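Local coordinates for dihydroorotase (Campylobacter jejuni subsp. jejuni, PDB 3PNU), which probably catalyses the reversible cyclisation of N-carbamoyl-L-aspartate to dihydroorotate at a zinc-dependent site, the third step of de novo pyrimidine synthesis, at residues D32-L37 / V58-L63; S260-H265 / G278-P283. All blocks are in the same frame, centred on the assembly; numbering follows the deposited sequence.

Contact 1 comes first along the chain and closes before contact 2 opens; their centres lie about 10 Å apart, near the middle of the TIM barrel. Contact 1 pairs the ends of the parallel strands 31-35 and 56-59, whereas contact 2 folds the long loop between strand 256-258 and helix 285-296 back on itself. The two meet where residues 260-262 run beside residues 32-36: Asp-32 OD2 lies 2.6 Å from Ser-260 OG, and His-34 O lies 2.7 Å from Asp-261 N, both probable hydrogen bonds. The same zinc ion draws ligands from both, His-34 and His-36 from contact 1 and Asp-261 from contact 2, so the first and last barrel strands converge on the metal centre.

Contact 1: residues D32-L37 / V58-L63; sequences DMHLHL and VIMPNL. With ZN (zinc ion), chain D.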
loop_
_atom_site.group_PDB
_atom_site.type_symbol
_atom_site.label_atom_id
_atom_site.label_comp_id
_atom_site.label_asym_id
_atom_site.label_seq_id
_atom_site.Cartn_x
_atom_site.Cartn_y
_atom_site.Cartn_z
ATOM N N ASP A 32 23.962 -12.643 -8.746
ATOM C CA ASP A 32 22.887 -11.742 -8.356
ATOM C C ASP A 32 22.880 -10.687 -9.435
ATOM O O ASP A 32 23.730 -9.790 -9.436
ATOM C CB ASP A 32 23.082 -11.119 -6.968
ATOM C CG ASP A 32 21.916 -10.154 -6.592
ATOM O OD1 ASP A 32 21.107 -9.810 -7.485
ATOM O OD2 ASP A 32 21.803 -9.742 -5.420
ATOM N N MET A 33 21.925 -10.785 -10.363
ATOM C CA MET A 33 21.886 -9.847 -11.516
ATOM C C MET A 33 21.222 -8.487 -11.289
ATOM O O MET A 33 20.996 -7.742 -12.251
ATOM C CB MET A 33 21.286 -10.544 -12.735
ATOM C CG MET A 33 22.018 -11.857 -13.091
ATOM S SD MET A 33 23.787 -11.647 -13.445
ATOM C CE MET A 33 23.770 -10.788 -15.017
ATOM N N HIS A 34 20.938 -8.142 -10.035
ATOM C CA HIS A 34 20.357 -6.831 -9.728
ATOM C C HIS A 34 20.634 -6.494 -8.264
ATOM O O HIS A 34 19.904 -6.934 -7.397
ATOM C CB HIS A 34 18.835 -6.840 -9.999
ATOM C CG HIS A 34 18.198 -5.491 -9.919
ATOM N ND1 HIS A 34 17.577 -4.896 -10.998
ATOM C CD2 HIS A 34 18.104 -4.604 -8.895
ATOM C CE1 HIS A 34 17.112 -3.711 -10.635
ATOM N NE2 HIS A 34 17.421 -3.508 -9.366
ATOM N N LEU A 35 21.655 -5.689 -7.996
ATOM C CA LEU A 35 22.044 -5.400 -6.621
ATOM C C LEU A 35 22.423 -3.958 -6.363
ATOM O O LEU A 35 23.089 -3.338 -7.171
ATOM C CB LEU A 35 23.262 -6.280 -6.262
ATOM C CG LEU A 35 23.842 -6.283 -4.829
ATOM C CD1 LEU A 35 22.769 -6.637 -3.797
ATOM C CD2 LEU A 35 25.032 -7.274 -4.716
ATOM N N HIS A 36 22.001 -3.442 -5.208
ATOM C CA HIS A 36 22.358 -2.076 -4.764
ATOM C C HIS A 36 23.326 -2.167 -3.588
ATOM O O HIS A 36 22.995 -2.747 -2.556
ATOM C CB HIS A 36 21.113 -1.295 -4.344
ATOM C CG HIS A 36 20.191 -1.004 -5.475
ATOM N ND1 HIS A 36 20.370 0.073 -6.322
ATOM C CD2 HIS A 36 19.096 -1.655 -5.914
ATOM C CE1 HIS A 36 19.417 0.064 -7.236
ATOM N NE2 HIS A 36 18.633 -0.973 -7.009
ATOM N N LEU A 37 24.521 -1.605 -3.755
ATOM C CA LEU A 37 25.563 -1.629 -2.713
ATOM C C LEU A 37 25.824 -0.252 -2.095
ATOM O O LEU A 37 26.680 -0.103 -1.215
ATOM C CB LEU A 37 26.885 -2.142 -3.300
ATOM C CG LEU A 37 26.991 -3.608 -3.693
ATOM C CD1 LEU A 37 28.379 -3.886 -4.310
ATOM C CD2 LEU A 37 26.729 -4.490 -2.491
ATOM N N VAL A 58 25.420 -7.782 -10.642
ATOM C CA VAL A 58 25.266 -6.563 -11.418
ATOM C C VAL A 58 25.060 -5.471 -10.368
ATOM O O VAL A 58 24.159 -5.584 -9.530
ATOM C CB VAL A 58 24.075 -6.596 -12.391
ATOM C CG1 VAL A 58 23.973 -5.267 -13.108
ATOM C CG2 VAL A 58 24.216 -7.731 -13.399
ATOM N N ILE A 59 25.908 -4.440 -10.408
ATOM C CA ILE A 59 25.886 -3.337 -9.442
ATOM C C ILE A 59 25.166 -2.157 -10.065
ATOM O O ILE A 59 25.636 -1.587 -11.072
ATOM C CB ILE A 59 27.324 -2.906 -9.062
ATOM C CG1 ILE A 59 28.186 -4.140 -8.732
ATOM C CG2 ILE A 59 27.322 -1.867 -7.900
ATOM C CD1 ILE A 59 27.607 -5.031 -7.673
ATOM N N MET A 60 24.017 -1.789 -9.501
ATOM C CA MET A 60 23.243 -0.682 -10.080
ATOM C C MET A 60 23.916 0.652 -9.780
ATOM O O MET A 60 24.549 0.803 -8.730
ATOM C CB MET A 60 21.785 -0.737 -9.650
ATOM C CG MET A 60 21.078 -2.026 -10.123
ATOM S SD MET A 60 21.173 -2.193 -11.925
ATOM C CE MET A 60 20.327 -3.750 -12.185
ATOM N N PRO A 61 23.791 1.617 -10.704
ATOM C CA PRO A 61 24.492 2.867 -10.600
ATOM C C PRO A 61 23.701 4.030 -10.019
ATOM O O PRO A 61 24.103 5.187 -10.219
ATOM C CB PRO A 61 24.762 3.180 -12.073
ATOM C CG PRO A 61 23.503 2.699 -12.772
ATOM C CD PRO A 61 22.899 1.631 -11.878
ATOM N N ASN A 62 22.598 3.755 -9.323
ATOM C CA ASN A 62 21.765 4.844 -8.789
ATOM C C ASN A 62 22.374 5.490 -7.545
ATOM O O ASN A 62 21.820 5.421 -6.448
ATOM C CB ASN A 62 20.316 4.372 -8.538
ATOM C CG ASN A 62 20.227 3.297 -7.494
ATOM O OD1 ASN A 62 21.139 2.498 -7.344
ATOM N ND2 ASN A 62 19.115 3.264 -6.758
ATOM N N LEU A 63 23.541 6.096 -7.737
ATOM C CA LEU A 63 24.239 6.805 -6.674
ATOM C C LEU A 63 23.948 8.292 -6.820
ATOM O O LEU A 63 23.382 8.728 -7.828
ATOM C CB LEU A 63 25.760 6.584 -6.764
ATOM C CG LEU A 63 26.301 5.176 -6.552
ATOM C CD1 LEU A 63 27.804 5.182 -6.768
ATOM C CD2 LEU A 63 25.946 4.655 -5.163
HETATM ZN ZN ZN D . 16.984 -1.751 -8.277
HETATM O O HOH W 1 24.943 0.084 -6.422
HETATM O O HOH W 2 14.596 -1.497 -8.098
#
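Met-60 runs its side chain across the faces of two zinc-binding histidines, His-36 first and His-34 after it. Its CB lies 3.5 Å from His-36 CE1. The next atom, CG, sits over a face of the His-36 ring and also passes Leu-35 O at 3.8 Å. A bend at chi2 (-57°) then turns the chain toward His-34: SD stands well above that ring, 4.6 Å from its centroid, and the extended last torsion carries CE onto the same ring as a CH-pi contact, offset toward the rim and 3.2 Å from His-34 ND1. Both imidazoles bind the zinc ion through NE2. His-34 ND1 is hydrogen-bonded to Glu-188 OE1, which, with the metal bond at NE2, would hold the ring's rotation. On the backbone, strands 31-35 and 56-59 pair in parallel, joined through helix 40-51 in the beta-alpha-beta unit that opens the TIM barrel. Leu-35 N donates to Val-58 O, and Leu-35 O accepts a nearly straight bond (175°) from Met-60 N. Further along, Asn-62 brings OD1 to the edge of the His-36 ring, in its plane, for a weak bond of 2.7 Å from ND1; amide and ring planes stand 60° apart, while Asn-62 ND2 is taken up by Thr-124 O. Away from the metal, Leu-37 CD1 packs on Ile-59 CD1 at 3.6 Å, beside Tyr-76 and Ile-80 of helix 70-84.

Contact 2: residues S260-H265 / G278-P283; sequences SDSAPH and GVFSAP. With ZN (zinc ion), chain D.
Ser-262 points its hydroxyl at Ala-282 N. A chi1 of 179° puts OG on the far side from its own backbone N, where it accepts from Ala-282 N over 3.2 Å; Ala-282 CB and Phe-280 CD1 crowd close to the same oxygen. Phe-280 is also turned away from its own backbone N (chi1 172°), and this lays its ring beside Pro-264, whose CB approaches CD1 of the phenyl ring obliquely at 3.5 Å. Ile-46 and Leu-49 of helix 40-51 continue that apolar cluster. Both segments belong to the loop that follows barrel strand 256-258, at the end of the TIM barrel where amidohydrolases place their metals: Asp-261, the probable active-site residue, binds the zinc ion through OD1 at 2.1 Å, and the carboxylated Lys-116 and a water complete the shell begun by the histidines of 32-37. Ser-260 OG accepts from Ser-262 N in an ST turn and also bonds to Asp-32 OD2 and His-34 O. Just past the metal ligand, Ala-263 N gives a nearly straight bond to Val-279 O, 2.8 Å away, coming from above the carbonyl plane. Gly-278 lies close to Ala-263 O, and its CA meets the edge of the His-265 ring. Two waters bridge the segments: one accepts from Val-279 N at 2.9 Å and lies 2.8 Å from Asp-261 O, while the other donates to Ser-260 O and lies 2.7 Å from Ser-281 OG.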
loop_
_atom_site.group_PDB
_atom_site.type_symbol
_atom_site.label_atom_id
_atom_site.label_comp_id
_atom_site.label_asym_id
_atom_site.label_seq_id
_atom_site.Cartn_x
_atom_site.Cartn_y
_atom_site.Cartn_z
ATOM N N SER A 260 18.105 -9.899 -7.113
ATOM C CA SER A 260 17.475 -9.659 -5.818
ATOM C C SER A 260 16.877 -8.293 -5.637
ATOM O O SER A 260 15.955 -8.121 -4.890
ATOM C CB SER A 260 18.521 -9.799 -4.713
ATOM O OG SER A 260 19.459 -8.714 -4.790
ATOM N N ASP A 261 17.450 -7.320 -6.310
ATOM C CA ASP A 261 17.103 -5.920 -6.089
ATOM C C ASP A 261 17.269 -5.629 -4.589
ATOM O O ASP A 261 16.513 -4.850 -4.032
ATOM C CB ASP A 261 15.690 -5.570 -6.570
ATOM C CG ASP A 261 15.421 -4.063 -6.577
ATOM O OD1 ASP A 261 16.335 -3.240 -6.870
ATOM O OD2 ASP A 261 14.264 -3.704 -6.310
ATOM N N SER A 262 18.250 -6.267 -3.944
ATOM C CA SER A 262 18.521 -6.033 -2.520
ATOM C C SER A 262 18.887 -4.584 -2.367
ATOM O O SER A 262 19.840 -4.116 -2.987
ATOM C CB SER A 262 19.649 -6.910 -2.000
ATOM O OG SER A 262 19.928 -6.658 -0.631
ATOM N N ALA A 263 18.112 -3.868 -1.552
ATOM C CA ALA A 263 18.304 -2.435 -1.360
ATOM C C ALA A 263 18.089 -2.039 0.091
ATOM O O ALA A 263 16.962 -1.974 0.573
ATOM C CB ALA A 263 17.344 -1.663 -2.258
ATOM N N PRO A 264 19.181 -1.747 0.792
ATOM C CA PRO A 264 19.091 -1.381 2.181
ATOM C C PRO A 264 18.799 0.091 2.417
ATOM O O PRO A 264 19.099 0.952 1.579
ATOM C CB PRO A 264 20.505 -1.660 2.676
ATOM C CG PRO A 264 21.354 -1.258 1.515
ATOM C CD PRO A 264 20.558 -1.599 0.281
ATOM N N HIS A 265 18.213 0.356 3.571
ATOM C CA HIS A 265 17.969 1.703 4.015
ATOM C C HIS A 265 18.355 1.798 5.483
ATOM O O HIS A 265 18.053 0.890 6.274
ATOM C CB HIS A 265 16.527 2.129 3.780
ATOM C CG HIS A 265 16.215 2.359 2.338
ATOM N ND1 HIS A 265 16.589 3.510 1.676
ATOM C CD2 HIS A 265 15.583 1.584 1.424
ATOM C CE1 HIS A 265 16.196 3.436 0.417
ATOM N NE2 HIS A 265 15.582 2.279 0.238
ATOM N N GLY A 278 12.265 -0.528 -0.628
ATOM C CA GLY A 278 13.392 -1.428 -0.720
ATOM C C GLY A 278 13.388 -2.521 0.320
ATOM O O GLY A 278 13.012 -2.299 1.467
ATOM N N VAL A 279 13.787 -3.713 -0.114
ATOM C CA VAL A 279 13.939 -4.862 0.748
ATOM C C VAL A 279 15.422 -5.194 0.692
ATOM O O VAL A 279 16.014 -5.218 -0.384
ATOM C CB VAL A 279 13.147 -6.058 0.256
ATOM C CG1 VAL A 279 13.438 -7.257 1.122
ATOM C CG2 VAL A 279 11.662 -5.738 0.243
ATOM N N PHE A 280 16.035 -5.408 1.847
ATOM C CA PHE A 280 17.462 -5.762 1.913
ATOM C C PHE A 280 17.502 -7.232 2.201
ATOM O O PHE A 280 17.513 -7.642 3.358
ATOM C CB PHE A 280 18.189 -4.963 2.999
ATOM C CG PHE A 280 19.602 -5.416 3.244
ATOM C CD1 PHE A 280 20.600 -5.151 2.317
ATOM C CD2 PHE A 280 19.935 -6.091 4.409
ATOM C CE1 PHE A 280 21.904 -5.563 2.542
ATOM C CE2 PHE A 280 21.236 -6.502 4.647
ATOM C CZ PHE A 280 22.225 -6.238 3.714
ATOM N N SER A 281 17.517 -8.018 1.127
ATOM C CA SER A 281 17.474 -9.482 1.206
ATOM C C SER A 281 18.821 -10.219 1.031
ATOM O O SER A 281 18.864 -11.434 1.148
ATOM C CB SER A 281 16.508 -9.975 0.122
ATOM O OG SER A 281 16.902 -9.485 -1.162
ATOM N N ALA A 282 19.899 -9.488 0.755
ATOM C CA ALA A 282 21.223 -10.103 0.495
ATOM C C ALA A 282 21.589 -11.230 1.449
ATOM O O ALA A 282 21.863 -12.344 1.018
ATOM C CB ALA A 282 22.316 -9.047 0.487
ATOM N N PRO A 283 21.589 -10.955 2.757
ATOM C CA PRO A 283 21.980 -12.003 3.703
ATOM C C PRO A 283 21.157 -13.270 3.735
ATOM O O PRO A 283 21.626 -14.259 4.237
ATOM C CB PRO A 283 21.856 -11.323 5.073
ATOM C CG PRO A 283 21.376 -9.919 4.811
ATOM C CD PRO A 283 21.572 -9.621 3.378
HETATM ZN ZN ZN D . 16.984 -1.751 -8.277
HETATM O O HOH W 3 15.170 -9.775 -3.163
HETATM O O HOH W 4 14.059 -4.045 -2.962
HETATM O O HOH W 2 14.596 -1.497 -8.098
#